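Long-range contacts in tyrosine-protein phosphatase non-receptor type 18 (Homo sapiens, PDB 2OC3), which removes phosphate from phosphotyrosine in proteins, among them autophosphorylated tyrosine kinases, through the phosphatase catalytic domain that makes up this chain: residues A[131-136]-A[193-198]; A[172-177]-A[208-213]; A[109-114]-A[146-151]; A[162-167]-A[179-184]. One frame throughout, in Å; residues are numbered along the deposited sequence.

Contact 1 of 4, residues A[131-136]-A[193-198]; sequences ILMACR and QLQYMS
Met133 and Gln195, paired on two neighbouring parallel strands, send their side chains off the same face of the sheet, side by side and pointing the same way. CG of each is anti to the backbone N (chi1 170° for Met133), which sets Met133 CG 3.9 Å from Gln195 CG; both chains stay extended beyond, and Met133 CE comes to 3.6 Å from Gln195 NE2. The same amide donates from NE2 to Cys135 O at 3.0 Å, on a lone pair in the carbonyl plane, two residues past the end of the first strand. Gln193 slants across the same methionine, its NE2 packing 3.5 Å from SD while hydrogen-bonded to Tyr148 OH; Arg178 binds OE1 of both glutamines. Beneath lies a regular parallel pairing, in which Leu194 N donates to Ile131 O, Met133 N to Leu194 O and Tyr196 N to Met133 O. Beyond it CD of Arg136 rests 3.3 Å from Met197 O. The contact joins strands 130-133 and 187-196 of the central sheet, beside strand 229-232, which leads into the phosphate-binding loop of the predicted nucleophile Cys233. On the other face, Leu132 and Leu194 pack on Met214 and Ala218 of helix 209-222.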
loop_
_atom_site.group_PDB
_atom_site.type_symbol
_atom_site.label_atom_id
_atom_site.label_comp_id
_atom_site.label_asym_id
_atom_site.label_seq_id
_atom_site.Cartn_x
_atom_site.Cartn_y
_atom_site.Cartn_z
ATOM N N ILE A 131 -0.364 -6.968 -6.236
ATOM C CA ILE A 131 -0.436 -5.520 -6.105
ATOM C C ILE A 131 -1.852 -5.111 -5.694
ATOM O O ILE A 131 -2.844 -5.630 -6.292
ATOM C CB ILE A 131 -0.123 -4.842 -7.426
ATOM C CG1 ILE A 131 1.262 -5.225 -7.954
ATOM C CG2 ILE A 131 -0.244 -3.283 -7.341
ATOM C CD1 ILE A 131 1.464 -4.831 -9.410
ATOM N N LEU A 132 -1.988 -4.251 -4.695
ATOM C CA LEU A 132 -3.269 -3.683 -4.329
ATOM C C LEU A 132 -3.207 -2.207 -4.646
ATOM O O LEU A 132 -2.380 -1.516 -4.070
ATOM C CB LEU A 132 -3.555 -3.875 -2.845
ATOM C CG LEU A 132 -3.763 -5.308 -2.319
ATOM C CD1 LEU A 132 -2.495 -6.047 -2.044
ATOM C CD2 LEU A 132 -4.632 -5.301 -1.050
ATOM N N MET A 133 -4.123 -1.724 -5.475
ATOM C CA MET A 133 -4.190 -0.337 -5.941
ATOM C C MET A 133 -5.488 0.256 -5.386
ATOM O O MET A 133 -6.580 -0.280 -5.639
ATOM C CB MET A 133 -4.216 -0.265 -7.479
ATOM C CG MET A 133 -4.523 1.110 -8.006
ATOM S SD MET A 133 -4.217 1.137 -9.774
ATOM C CE MET A 133 -4.673 2.820 -10.217
ATOM N N ALA A 134 -5.394 1.333 -4.597
ATOM C CA ALA A 134 -6.569 1.900 -3.954
ATOM C C ALA A 134 -6.885 3.262 -4.485
ATOM O O ALA A 134 -7.181 4.167 -3.688
ATOM C CB ALA A 134 -6.363 2.017 -2.418
ATOM N N CYS A 135 -6.796 3.437 -5.791
ATOM C CA CYS A 135 -7.208 4.675 -6.431
ATOM C C CYS A 135 -7.531 4.350 -7.882
ATOM O O CYS A 135 -7.316 3.246 -8.362
ATOM C CB CYS A 135 -6.121 5.753 -6.332
ATOM S SG CYS A 135 -4.670 5.522 -7.327
ATOM N N ARG A 136 -8.089 5.346 -8.566
ATOM C CA ARG A 136 -8.274 5.275 -10.024
ATOM C C ARG A 136 -7.173 6.069 -10.711
ATOM O O ARG A 136 -6.562 6.936 -10.092
ATOM C CB ARG A 136 -9.615 5.869 -10.414
ATOM C CG ARG A 136 -10.822 5.018 -9.992
ATOM C CD ARG A 136 -12.111 5.795 -10.124
ATOM N NE ARG A 136 -12.210 6.890 -9.175
ATOM C CZ ARG A 136 -12.740 8.085 -9.391
ATOM N NH1 ARG A 136 -13.208 8.403 -10.598
ATOM N NH2 ARG A 136 -12.721 8.972 -8.391
ATOM N N GLN A 193 -3.148 -8.064 -9.916
ATOM C CA GLN A 193 -3.422 -6.691 -9.460
ATOM C C GLN A 193 -4.875 -6.541 -9.089
ATOM O O GLN A 193 -5.773 -6.841 -9.899
ATOM C CB GLN A 193 -3.091 -5.699 -10.557
ATOM C CG GLN A 193 -3.274 -4.215 -10.167
ATOM C CD GLN A 193 -3.881 -3.360 -11.253
ATOM O OE1 GLN A 193 -4.484 -3.877 -12.187
ATOM N NE2 GLN A 193 -3.688 -2.044 -11.170
ATOM N N LEU A 194 -5.114 -6.123 -7.857
ATOM C CA LEU A 194 -6.430 -5.829 -7.400
ATOM C C LEU A 194 -6.591 -4.334 -7.358
ATOM O O LEU A 194 -5.718 -3.669 -6.822
ATOM C CB LEU A 194 -6.666 -6.408 -6.032
ATOM C CG LEU A 194 -6.817 -7.928 -5.928
ATOM C CD1 LEU A 194 -6.316 -8.512 -4.571
ATOM C CD2 LEU A 194 -8.247 -8.319 -6.184
ATOM N N GLN A 195 -7.669 -3.805 -7.930
ATOM C CA GLN A 195 -7.873 -2.364 -7.991
ATOM C C GLN A 195 -9.214 -2.036 -7.381
ATOM O O GLN A 195 -10.231 -2.580 -7.774
ATOM C CB GLN A 195 -7.821 -1.833 -9.431
ATOM C CG GLN A 195 -7.849 -0.281 -9.438
ATOM C CD GLN A 195 -7.935 0.346 -10.803
ATOM O OE1 GLN A 195 -7.945 -0.344 -11.833
ATOM N NE2 GLN A 195 -8.001 1.687 -10.818
ATOM N N TYR A 196 -9.222 -1.174 -6.383
ATOM C CA TYR A 196 -10.430 -0.642 -5.756
ATOM C C TYR A 196 -10.895 0.501 -6.666
ATOM O O TYR A 196 -10.103 1.405 -7.002
ATOM C CB TYR A 196 -10.122 -0.139 -4.320
ATOM C CG TYR A 196 -11.360 -0.015 -3.500
ATOM C CD1 TYR A 196 -11.694 -0.981 -2.587
ATOM C CD2 TYR A 196 -12.248 1.038 -3.672
ATOM C CE1 TYR A 196 -12.887 -0.909 -1.865
ATOM C CE2 TYR A 196 -13.431 1.112 -2.971
ATOM C CZ TYR A 196 -13.742 0.141 -2.067
ATOM O OH TYR A 196 -14.958 0.206 -1.370
ATOM N N MET A 197 -12.160 0.422 -7.114
ATOM C CA MET A 197 -12.620 1.197 -8.273
ATOM C C MET A 197 -13.493 2.403 -7.950
ATOM O O MET A 197 -13.763 3.182 -8.862
ATOM C CB MET A 197 -13.414 0.286 -9.244
ATOM C CG MET A 197 -12.630 -0.913 -9.700
ATOM S SD MET A 197 -11.125 -0.553 -10.590
ATOM C CE MET A 197 -11.855 0.021 -12.150
ATOM N N SER A 198 -13.892 2.576 -6.685
ATOM C CA SER A 198 -14.875 3.588 -6.305
ATOM C C SER A 198 -14.561 4.345 -5.026
ATOM O O SER A 198 -15.446 4.933 -4.422
ATOM C CB SER A 198 -16.219 2.900 -6.154
ATOM O OG SER A 198 -16.116 1.961 -5.097
#

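Contact 2 of 4, residues A[172-177]-A[208-213]; sequences NEDIML and PDHMLA
A type I turn from Asn172 to Ile175 brings the start of a strand up to the N-terminal part of helix 209-222, with Asp174 and His210 closest at their CA atoms. The imidazole of His210 is held from two directions. At its edge, ND1 donates to Asp174 OD2 over 2.6 Å, in the ring plane and almost straight, meeting the anti lone pair of that oxygen; the carboxylate is turned 43° from the ring. Over one face lies the amide of Asn172, stacked with its plane 21° from that of the imidazole and CG 3.6 Å above it, offset toward the rim. CB of the same residue makes a CH-pi contact at 4.1 Å from the ring centroid. Asn172 reaches over the ring because its CG sits between the backbone N and the carbonyl carbon (chi1 60°). Its OD1 also accepts from Asp174 N at 2.9 Å, forming an Asx turn, so one side chain both shapes the turn and covers the histidine. ND2 lies 3.7 Å from Ala213 CB, three residues on from His210. Asp174 OD1 is bound by Ser198 OG, beyond the end of strand 187-196. Ile175 touches His210 O with CG1 and continues inward onto Leu194, Tyr196 and Met214, so the turn, at the start of strand 175-184, leans on helix 209-222, whose other side packs on helices 238-254 and 282-296.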
loop_
_atom_site.group_PDB
_atom_site.type_symbol
_atom_site.label_atom_id
_atom_site.label_comp_id
_atom_site.label_asym_id
_atom_site.label_seq_id
_atom_site.Cartn_x
_atom_site.Cartn_y
_atom_site.Cartn_z
ATOM N N ASN A 172 -16.617 -7.919 -7.265
ATOM C CA ASN A 172 -17.848 -7.286 -6.796
ATOM C C ASN A 172 -17.912 -5.894 -7.463
ATOM O O ASN A 172 -17.048 -5.588 -8.292
ATOM C CB ASN A 172 -17.896 -7.250 -5.289
ATOM C CG ASN A 172 -16.751 -6.486 -4.693
ATOM O OD1 ASN A 172 -16.482 -5.371 -5.104
ATOM N ND2 ASN A 172 -16.090 -7.068 -3.696
ATOM N N GLU A 173 -18.915 -5.072 -7.176
ATOM C CA GLU A 173 -19.053 -3.835 -7.955
ATOM C C GLU A 173 -17.917 -2.838 -7.764
ATOM O O GLU A 173 -17.760 -1.879 -8.551
ATOM C CB GLU A 173 -20.401 -3.124 -7.720
ATOM C CG GLU A 173 -20.612 -2.599 -6.353
ATOM C CD GLU A 173 -21.919 -1.812 -6.208
ATOM O OE1 GLU A 173 -21.974 -0.629 -6.640
ATOM O OE2 GLU A 173 -22.884 -2.382 -5.657
ATOM N N ASP A 174 -17.103 -3.051 -6.717
ATOM C CA ASP A 174 -16.046 -2.106 -6.375
ATOM C C ASP A 174 -14.626 -2.611 -6.605
ATOM O O ASP A 174 -13.687 -1.818 -6.438
ATOM C CB ASP A 174 -16.188 -1.702 -4.906
ATOM C CG ASP A 174 -17.502 -0.996 -4.653
ATOM O OD1 ASP A 174 -17.781 0.003 -5.342
ATOM O OD2 ASP A 174 -18.325 -1.499 -3.846
ATOM N N ILE A 175 -14.439 -3.878 -6.956
ATOM C CA ILE A 175 -13.092 -4.455 -7.021
ATOM C C ILE A 175 -12.859 -5.195 -8.326
ATOM O O ILE A 175 -13.637 -6.136 -8.658
ATOM C CB ILE A 175 -12.834 -5.481 -5.885
ATOM C CG1 ILE A 175 -13.129 -4.891 -4.515
ATOM C CG2 ILE A 175 -11.408 -6.005 -5.928
ATOM C CD1 ILE A 175 -12.398 -3.680 -4.095
ATOM N N MET A 176 -11.802 -4.797 -9.029
ATOM C CA MET A 176 -11.312 -5.427 -10.251
ATOM C C MET A 176 -10.100 -6.291 -9.900
ATOM O O MET A 176 -9.230 -5.860 -9.112
ATOM C CB MET A 176 -10.931 -4.350 -11.258
ATOM C CG MET A 176 -10.036 -4.777 -12.377
ATOM S SD MET A 176 -10.843 -5.911 -13.470
ATOM C CE MET A 176 -11.837 -4.792 -14.411
ATOM N N LEU A 177 -9.997 -7.473 -10.500
ATOM C CA LEU A 177 -8.815 -8.347 -10.408
ATOM C C LEU A 177 -8.280 -8.540 -11.801
ATOM O O LEU A 177 -8.959 -9.104 -12.649
ATOM C CB LEU A 177 -9.175 -9.693 -9.820
ATOM C CG LEU A 177 -8.040 -10.749 -9.771
ATOM C CD1 LEU A 177 -6.860 -10.345 -8.935
ATOM C CD2 LEU A 177 -8.544 -12.122 -9.285
ATOM N N PRO A 208 -17.295 -1.324 4.852
ATOM C CA PRO A 208 -15.999 -2.000 4.692
ATOM C C PRO A 208 -16.017 -3.271 3.871
ATOM O O PRO A 208 -14.954 -3.865 3.614
ATOM C CB PRO A 208 -15.604 -2.382 6.124
ATOM C CG PRO A 208 -16.581 -1.727 7.022
ATOM C CD PRO A 208 -17.809 -1.461 6.221
ATOM N N ASP A 209 -17.204 -3.758 3.510
ATOM C CA ASP A 209 -17.308 -5.114 3.000
ATOM C C ASP A 209 -16.428 -5.387 1.798
ATOM O O ASP A 209 -15.770 -6.385 1.720
ATOM C CB ASP A 209 -18.773 -5.445 2.686
ATOM C CG ASP A 209 -19.646 -5.397 3.928
ATOM O OD1 ASP A 209 -19.802 -6.445 4.588
ATOM O OD2 ASP A 209 -20.165 -4.302 4.244
ATOM N N HIS A 210 -16.475 -4.499 0.818
ATOM C CA HIS A 210 -15.785 -4.815 -0.437
ATOM C C HIS A 210 -14.278 -4.676 -0.282
ATOM O O HIS A 210 -13.516 -5.429 -0.895
ATOM C CB HIS A 210 -16.399 -4.027 -1.597
ATOM C CG HIS A 210 -17.794 -4.483 -1.901
ATOM N ND1 HIS A 210 -18.694 -3.745 -2.637
ATOM C CD2 HIS A 210 -18.452 -5.602 -1.512
ATOM C CE1 HIS A 210 -19.848 -4.395 -2.695
ATOM N NE2 HIS A 210 -19.732 -5.526 -2.021
ATOM N N MET A 211 -13.835 -3.742 0.536
ATOM C CA MET A 211 -12.406 -3.665 0.855
ATOM C C MET A 211 -11.945 -4.933 1.567
ATOM O O MET A 211 -10.855 -5.458 1.292
ATOM C CB MET A 211 -12.086 -2.456 1.725
ATOM C CG MET A 211 -10.615 -2.374 2.104
ATOM S SD MET A 211 -10.264 -0.980 3.230
ATOM C CE MET A 211 -11.242 -1.417 4.651
ATOM N N LEU A 212 -12.750 -5.442 2.518
ATOM C CA LEU A 212 -12.384 -6.714 3.157
ATOM C C LEU A 212 -12.267 -7.846 2.131
ATOM O O LEU A 212 -11.366 -8.691 2.213
ATOM C CB LEU A 212 -13.414 -7.096 4.232
ATOM C CG LEU A 212 -13.201 -6.407 5.549
ATOM C CD1 LEU A 212 -14.408 -6.653 6.461
ATOM C CD2 LEU A 212 -11.912 -6.935 6.216
ATOM N N ALA A 213 -13.207 -7.899 1.183
ATOM C CA ALA A 213 -13.188 -8.881 0.093
ATOM C C ALA A 213 -11.874 -8.772 -0.692
ATOM O O ALA A 213 -11.270 -9.761 -1.078
ATOM C CB ALA A 213 -14.381 -8.665 -0.839
#

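Contact 3 of 4, residues A[109-114]-A[146-151]; sequences QGPLPH and ERYWAQ
Pro111 and Glu146 are joined by the backbone hydrogen bond of this contact: Glu146 N donates to Pro111 O at 3.0 Å with an angle of 160° at the hydrogen. Van der Waals packing surrounds it. The aliphatic part of Glu146 lies against the second proline, its CG 3.4 Å from both N and CD of Pro113. CG is anti to the carbonyl carbon (chi1 -64°) and the chain bends again at chi2, which brings CD to 3.7 Å from Pro113 CG. The carboxylate finds its charge partner outside, in a salt bridge from OE2 to Lys143. Two loops of the tyrosine phosphatase domain meet here, one leading from strand 103-108 into helix 116-125, the other leading on to strand 156-158; Gly110 of the first is also bonded through its backbone to Ser234, in the loop that, by similarity, probably binds substrate. Ring contacts make up the rest. Pro111 meets Tyr148 at about a right angle, its CG 3.8 Å from CD2, while CE3 of Trp149 lies 3.7 Å above the centre of the tyrosine ring. The phenol OH is also held by His232, and Phe119 of helix 116-125 touches both Pro111 and Tyr148.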
loop_
_atom_site.group_PDB
_atom_site.type_symbol
_atom_site.label_atom_id
_atom_site.label_comp_id
_atom_site.label_asym_id
_atom_site.label_seq_id
_atom_site.Cartn_x
_atom_site.Cartn_y
_atom_site.Cartn_z
ATOM N N GLN A 109 3.882 5.082 -4.032
ATOM C CA GLN A 109 2.947 5.989 -4.714
ATOM C C GLN A 109 2.457 5.388 -6.037
ATOM O O GLN A 109 3.033 4.462 -6.607
ATOM C CB GLN A 109 3.665 7.312 -4.995
ATOM C CG GLN A 109 4.713 7.268 -6.077
ATOM C CD GLN A 109 5.416 8.589 -6.340
ATOM O OE1 GLN A 109 5.338 9.547 -5.565
ATOM N NE2 GLN A 109 6.157 8.601 -7.445
ATOM N N GLY A 110 1.416 5.997 -6.607
ATOM C CA GLY A 110 0.994 5.636 -7.962
ATOM C C GLY A 110 2.060 6.154 -8.921
ATOM O O GLY A 110 2.407 7.338 -8.894
ATOM N N PRO A 111 2.612 5.259 -9.773
ATOM C CA PRO A 111 3.724 5.694 -10.606
ATOM C C PRO A 111 3.384 6.813 -11.595
ATOM O O PRO A 111 2.224 6.943 -12.043
ATOM C CB PRO A 111 4.146 4.413 -11.309
ATOM C CG PRO A 111 2.985 3.549 -11.252
ATOM C CD PRO A 111 2.302 3.837 -9.965
ATOM N N LEU A 112 4.412 7.611 -11.902
ATOM C CA LEU A 112 4.337 8.670 -12.899
ATOM C C LEU A 112 4.795 8.122 -14.241
ATOM O O LEU A 112 5.400 7.047 -14.302
ATOM C CB LEU A 112 5.302 9.788 -12.461
ATOM C CG LEU A 112 4.950 10.474 -11.147
ATOM C CD1 LEU A 112 6.193 11.143 -10.554
ATOM C CD2 LEU A 112 3.900 11.523 -11.344
ATOM N N PRO A 113 4.583 8.873 -15.338
ATOM C CA PRO A 113 5.057 8.339 -16.612
ATOM C C PRO A 113 6.543 7.930 -16.609
ATOM O O PRO A 113 6.911 6.843 -17.091
ATOM C CB PRO A 113 4.763 9.491 -17.608
ATOM C CG PRO A 113 3.667 10.220 -16.997
ATOM C CD PRO A 113 3.908 10.168 -15.498
ATOM N N HIS A 114 7.351 8.766 -15.971
ATOM C CA HIS A 114 8.779 8.521 -15.876
ATOM C C HIS A 114 9.219 7.671 -14.685
ATOM O O HIS A 114 10.435 7.466 -14.514
ATOM C CB HIS A 114 9.553 9.833 -15.862
ATOM C CG HIS A 114 9.057 10.817 -14.862
ATOM N ND1 HIS A 114 7.859 11.489 -15.007
ATOM C CD2 HIS A 114 9.582 11.231 -13.683
ATOM C CE1 HIS A 114 7.680 12.285 -13.967
ATOM N NE2 HIS A 114 8.709 12.143 -13.150
ATOM N N GLU A 146 -0.541 6.768 -13.172
ATOM C CA GLU A 146 -0.423 6.248 -14.525
ATOM C C GLU A 146 -0.836 4.789 -14.634
ATOM O O GLU A 146 -0.576 3.987 -13.720
ATOM C CB GLU A 146 0.991 6.437 -15.047
ATOM C CG GLU A 146 1.364 7.875 -15.184
ATOM C CD GLU A 146 0.475 8.629 -16.171
ATOM O OE1 GLU A 146 0.364 8.156 -17.326
ATOM O OE2 GLU A 146 -0.152 9.617 -15.775
ATOM N N ARG A 147 -1.425 4.415 -15.762
ATOM C CA ARG A 147 -1.730 3.020 -16.035
ATOM C C ARG A 147 -0.407 2.295 -16.249
ATOM O O ARG A 147 0.387 2.639 -17.148
ATOM C CB ARG A 147 -2.612 2.877 -17.271
ATOM C CG ARG A 147 -2.768 1.437 -17.667
ATOM C CD ARG A 147 -3.902 1.241 -18.630
ATOM N NE ARG A 147 -3.684 1.912 -19.909
ATOM C CZ ARG A 147 -2.953 1.417 -20.909
ATOM N NH1 ARG A 147 -2.289 0.264 -20.789
ATOM N NH2 ARG A 147 -2.845 2.101 -22.057
ATOM N N TYR A 148 -0.180 1.267 -15.440
ATOM C CA TYR A 148 0.994 0.413 -15.547
ATOM C C TYR A 148 0.682 -1.002 -15.952
ATOM O O TYR A 148 1.601 -1.819 -16.092
ATOM C CB TYR A 148 1.740 0.437 -14.234
ATOM C CG TYR A 148 0.894 0.047 -13.029
ATOM C CD1 TYR A 148 0.679 -1.305 -12.698
ATOM C CD2 TYR A 148 0.368 1.022 -12.171
ATOM C CE1 TYR A 148 -0.058 -1.686 -11.615
ATOM C CE2 TYR A 148 -0.421 0.633 -11.060
ATOM C CZ TYR A 148 -0.597 -0.722 -10.775
ATOM O OH TYR A 148 -1.289 -1.115 -9.668
ATOM N N TRP A 149 -0.598 -1.310 -16.101
ATOM C CA TRP A 149 -1.099 -2.624 -16.533
ATOM C C TRP A 149 -1.484 -2.544 -18.011
ATOM O O TRP A 149 -1.715 -1.459 -18.561
ATOM C CB TRP A 149 -2.281 -3.046 -15.668
ATOM C CG TRP A 149 -3.437 -2.109 -15.718
ATOM C CD1 TRP A 149 -4.481 -2.169 -16.568
ATOM C CD2 TRP A 149 -3.656 -0.931 -14.893
ATOM N NE1 TRP A 149 -5.332 -1.118 -16.361
ATOM C CE2 TRP A 149 -4.848 -0.339 -15.340
ATOM C CE3 TRP A 149 -2.963 -0.320 -13.833
ATOM C CZ2 TRP A 149 -5.381 0.781 -14.760
ATOM C CZ3 TRP A 149 -3.489 0.836 -13.277
ATOM C CH2 TRP A 149 -4.671 1.392 -13.758
ATOM N N ALA A 150 -1.543 -3.718 -18.637
ATOM C CA ALA A 150 -1.850 -3.849 -20.055
ATOM C C ALA A 150 -3.344 -3.921 -20.224
ATOM O O ALA A 150 -4.092 -4.207 -19.284
ATOM C CB ALA A 150 -1.195 -5.093 -20.621
ATOM N N GLN A 151 -3.772 -3.600 -21.441
ATOM C CA GLN A 151 -5.171 -3.738 -21.816
ATOM C C GLN A 151 -5.338 -4.892 -22.799
ATOM O O GLN A 151 -4.362 -5.455 -23.290
ATOM C CB GLN A 151 -5.715 -2.407 -22.346
ATOM C CG GLN A 151 -5.788 -1.387 -21.197
ATOM C CD GLN A 151 -6.332 -0.016 -21.572
ATOM O OE1 GLN A 151 -7.027 0.615 -20.770
ATOM N NE2 GLN A 151 -5.982 0.473 -22.761
#

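Contact 4 of 4, residues A[162-167]-A[179-184]; sequences CITLIK and TLKVTF
A beta hairpin of strands 161-170 and 175-184 contains this antiparallel pairing, interrupted by a classic beta bulge where Ile166 and Lys167 both face Thr179. Thr179 O accepts from Ile166 N at 2.8 Å and, weakly, from Lys167 N at 3.4 Å, while Thr179 N donates to Lys167 O. Before the bulge, Thr164 and Lys181 form a hydrogen-bonded pair, each donating its N-H to the other's carbonyl, as do Cys162 and Thr183. On one face Ile163 lies alongside Val182, pointing the same way, with CD1 3.6 Å from CG1 of the valine; Leu165 CD1 meets Leu180 CD2 at 3.9 Å. On the other face the bent Lys181 chain runs beside Thr164, its CE 4.1 Å from the threonine CB. At the bulge Ile166 points toward the partner strand, and its CD1 touches Lys181 CB at 4.0 Å. Strand 187-196 flanks the hairpin next to 175-184 and short strand 156-158 next to 161-170, while helix 116-125 packs Trp120 on Ile163, Leu180 and Val182.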
loop_
_atom_site.group_PDB
_atom_site.type_symbol
_atom_site.label_atom_id
_atom_site.label_comp_id
_atom_site.label_asym_id
_atom_site.label_seq_id
_atom_site.Cartn_x
_atom_site.Cartn_y
_atom_site.Cartn_z
ATOM N N CYS A 162 7.660 -6.212 -20.414
ATOM C CA CYS A 162 6.524 -6.364 -21.277
ATOM C C CYS A 162 5.406 -6.920 -20.411
ATOM O O CYS A 162 5.553 -8.018 -19.841
ATOM C CB CYS A 162 6.863 -7.299 -22.438
ATOM S SG CYS A 162 5.443 -7.551 -23.518
ATOM N N ILE A 163 4.344 -6.134 -20.265
ATOM C CA ILE A 163 3.194 -6.506 -19.467
ATOM C C ILE A 163 2.055 -6.924 -20.394
ATOM O O ILE A 163 1.712 -6.186 -21.315
ATOM C CB ILE A 163 2.703 -5.318 -18.577
ATOM C CG1 ILE A 163 3.899 -4.554 -17.976
ATOM C CG2 ILE A 163 1.689 -5.810 -17.510
ATOM C CD1 ILE A 163 4.734 -5.376 -17.040
ATOM N N THR A 164 1.509 -8.118 -20.154
ATOM C CA THR A 164 0.390 -8.656 -20.928
ATOM C C THR A 164 -0.795 -8.944 -20.032
ATOM O O THR A 164 -0.638 -9.458 -18.947
ATOM C CB THR A 164 0.822 -9.950 -21.625
ATOM O OG1 THR A 164 1.933 -9.672 -22.490
ATOM C CG2 THR A 164 -0.288 -10.532 -22.448
ATOM N N LEU A 165 -1.981 -8.578 -20.500
ATOM C CA LEU A 165 -3.200 -8.891 -19.800
ATOM C C LEU A 165 -3.709 -10.294 -20.148
ATOM O O LEU A 165 -4.024 -10.594 -21.327
ATOM C CB LEU A 165 -4.277 -7.840 -20.097
ATOM C CG LEU A 165 -5.569 -7.991 -19.305
ATOM C CD1 LEU A 165 -5.377 -7.669 -17.813
ATOM C CD2 LEU A 165 -6.628 -7.073 -19.889
ATOM N N ILE A 166 -3.773 -11.142 -19.137
ATOM C CA ILE A 166 -4.305 -12.499 -19.301
ATOM C C ILE A 166 -5.818 -12.554 -19.057
ATOM O O ILE A 166 -6.537 -13.201 -19.813
ATOM C CB ILE A 166 -3.607 -13.500 -18.338
ATOM C CG1 ILE A 166 -2.100 -13.497 -18.544
ATOM C CG2 ILE A 166 -4.167 -14.914 -18.480
ATOM C CD1 ILE A 166 -1.619 -13.797 -19.974
ATOM N N LYS A 167 -6.322 -11.848 -18.057
ATOM C CA LYS A 167 -7.730 -11.910 -17.697
ATOM C C LYS A 167 -8.056 -10.727 -16.811
ATOM O O LYS A 167 -7.175 -10.216 -16.087
ATOM C CB LYS A 167 -8.012 -13.206 -16.945
ATOM C CG LYS A 167 -9.468 -13.591 -16.861
ATOM C CD LYS A 167 -9.638 -14.818 -15.986
ATOM C CE LYS A 167 -11.108 -15.118 -15.715
ATOM N NZ LYS A 167 -11.839 -15.499 -16.953
ATOM N N THR A 179 -5.180 -10.308 -14.041
ATOM C CA THR A 179 -4.171 -11.327 -14.064
ATOM C C THR A 179 -3.209 -10.880 -15.148
ATOM O O THR A 179 -3.595 -10.748 -16.337
ATOM C CB THR A 179 -4.797 -12.689 -14.449
ATOM O OG1 THR A 179 -5.865 -12.985 -13.528
ATOM C CG2 THR A 179 -3.752 -13.800 -14.424
ATOM N N LEU A 180 -1.959 -10.615 -14.756
ATOM C CA LEU A 180 -0.975 -10.068 -15.641
ATOM C C LEU A 180 0.136 -11.081 -15.846
ATOM O O LEU A 180 0.447 -11.856 -14.940
ATOM C CB LEU A 180 -0.344 -8.815 -15.016
ATOM C CG LEU A 180 -1.303 -7.703 -14.646
ATOM C CD1 LEU A 180 -0.552 -6.495 -13.981
ATOM C CD2 LEU A 180 -2.035 -7.220 -15.901
ATOM N N LYS A 181 0.742 -11.025 -17.028
ATOM C CA LYS A 181 1.991 -11.733 -17.329
ATOM C C LYS A 181 3.020 -10.632 -17.469
ATOM O O LYS A 181 2.826 -9.717 -18.278
ATOM C CB LYS A 181 1.918 -12.556 -18.631
ATOM C CG LYS A 181 3.293 -13.108 -19.052
ATOM C CD LYS A 181 3.211 -14.188 -20.121
ATOM C CE LYS A 181 2.550 -13.657 -21.328
ATOM N NZ LYS A 181 2.685 -14.629 -22.494
ATOM N N VAL A 182 4.094 -10.707 -16.682
ATOM C CA VAL A 182 5.159 -9.686 -16.682
ATOM C C VAL A 182 6.427 -10.413 -17.159
ATOM O O VAL A 182 6.839 -11.424 -16.568
ATOM C CB VAL A 182 5.371 -9.102 -15.298
ATOM C CG1 VAL A 182 6.484 -8.093 -15.350
ATOM C CG2 VAL A 182 4.052 -8.527 -14.772
ATOM N N THR A 183 7.034 -9.918 -18.240
ATOM C CA THR A 183 8.202 -10.531 -18.861
ATOM C C THR A 183 9.375 -9.573 -18.793
ATOM O O THR A 183 9.252 -8.411 -19.206
ATOM C CB THR A 183 7.918 -11.000 -20.292
ATOM O OG1 THR A 183 6.831 -11.942 -20.233
ATOM C CG2 THR A 183 9.159 -11.640 -20.916
ATOM N N PHE A 184 10.489 -10.078 -18.297
ATOM C CA PHE A 184 11.734 -9.281 -18.127
ATOM C C PHE A 184 12.903 -10.243 -18.306
ATOM O O PHE A 184 12.961 -11.278 -17.616
ATOM C CB PHE A 184 11.743 -8.691 -16.712
ATOM C CG PHE A 184 13.047 -8.019 -16.310
ATOM C CD1 PHE A 184 13.372 -6.787 -16.836
ATOM C CD2 PHE A 184 13.938 -8.637 -15.454
ATOM C CE1 PHE A 184 14.553 -6.149 -16.463
ATOM C CE2 PHE A 184 15.131 -8.016 -15.085
ATOM C CZ PHE A 184 15.423 -6.767 -15.590
#

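From the N terminus, contact 3 opens first, and its return at 146-151 closes a loop holding helix 116-125 and strand 130-133. Contact 1 starts within that loop at 131-136 and closes later at 193-198, so the two cross, and they touch through Met133 and Trp149. Contact 4 pairs the two strands of a hairpin and lies wholly within the span of contact 1, and Ala150 of contact 3 packs on its first strand. Contact 2 begins between the two segments of contact 4, on the strand that 179-184 continues, and ends on helix 209-222, crossing contacts 4 and 1. Together they tie loops near the active site, the central sheet, its hairpin and a packing helix.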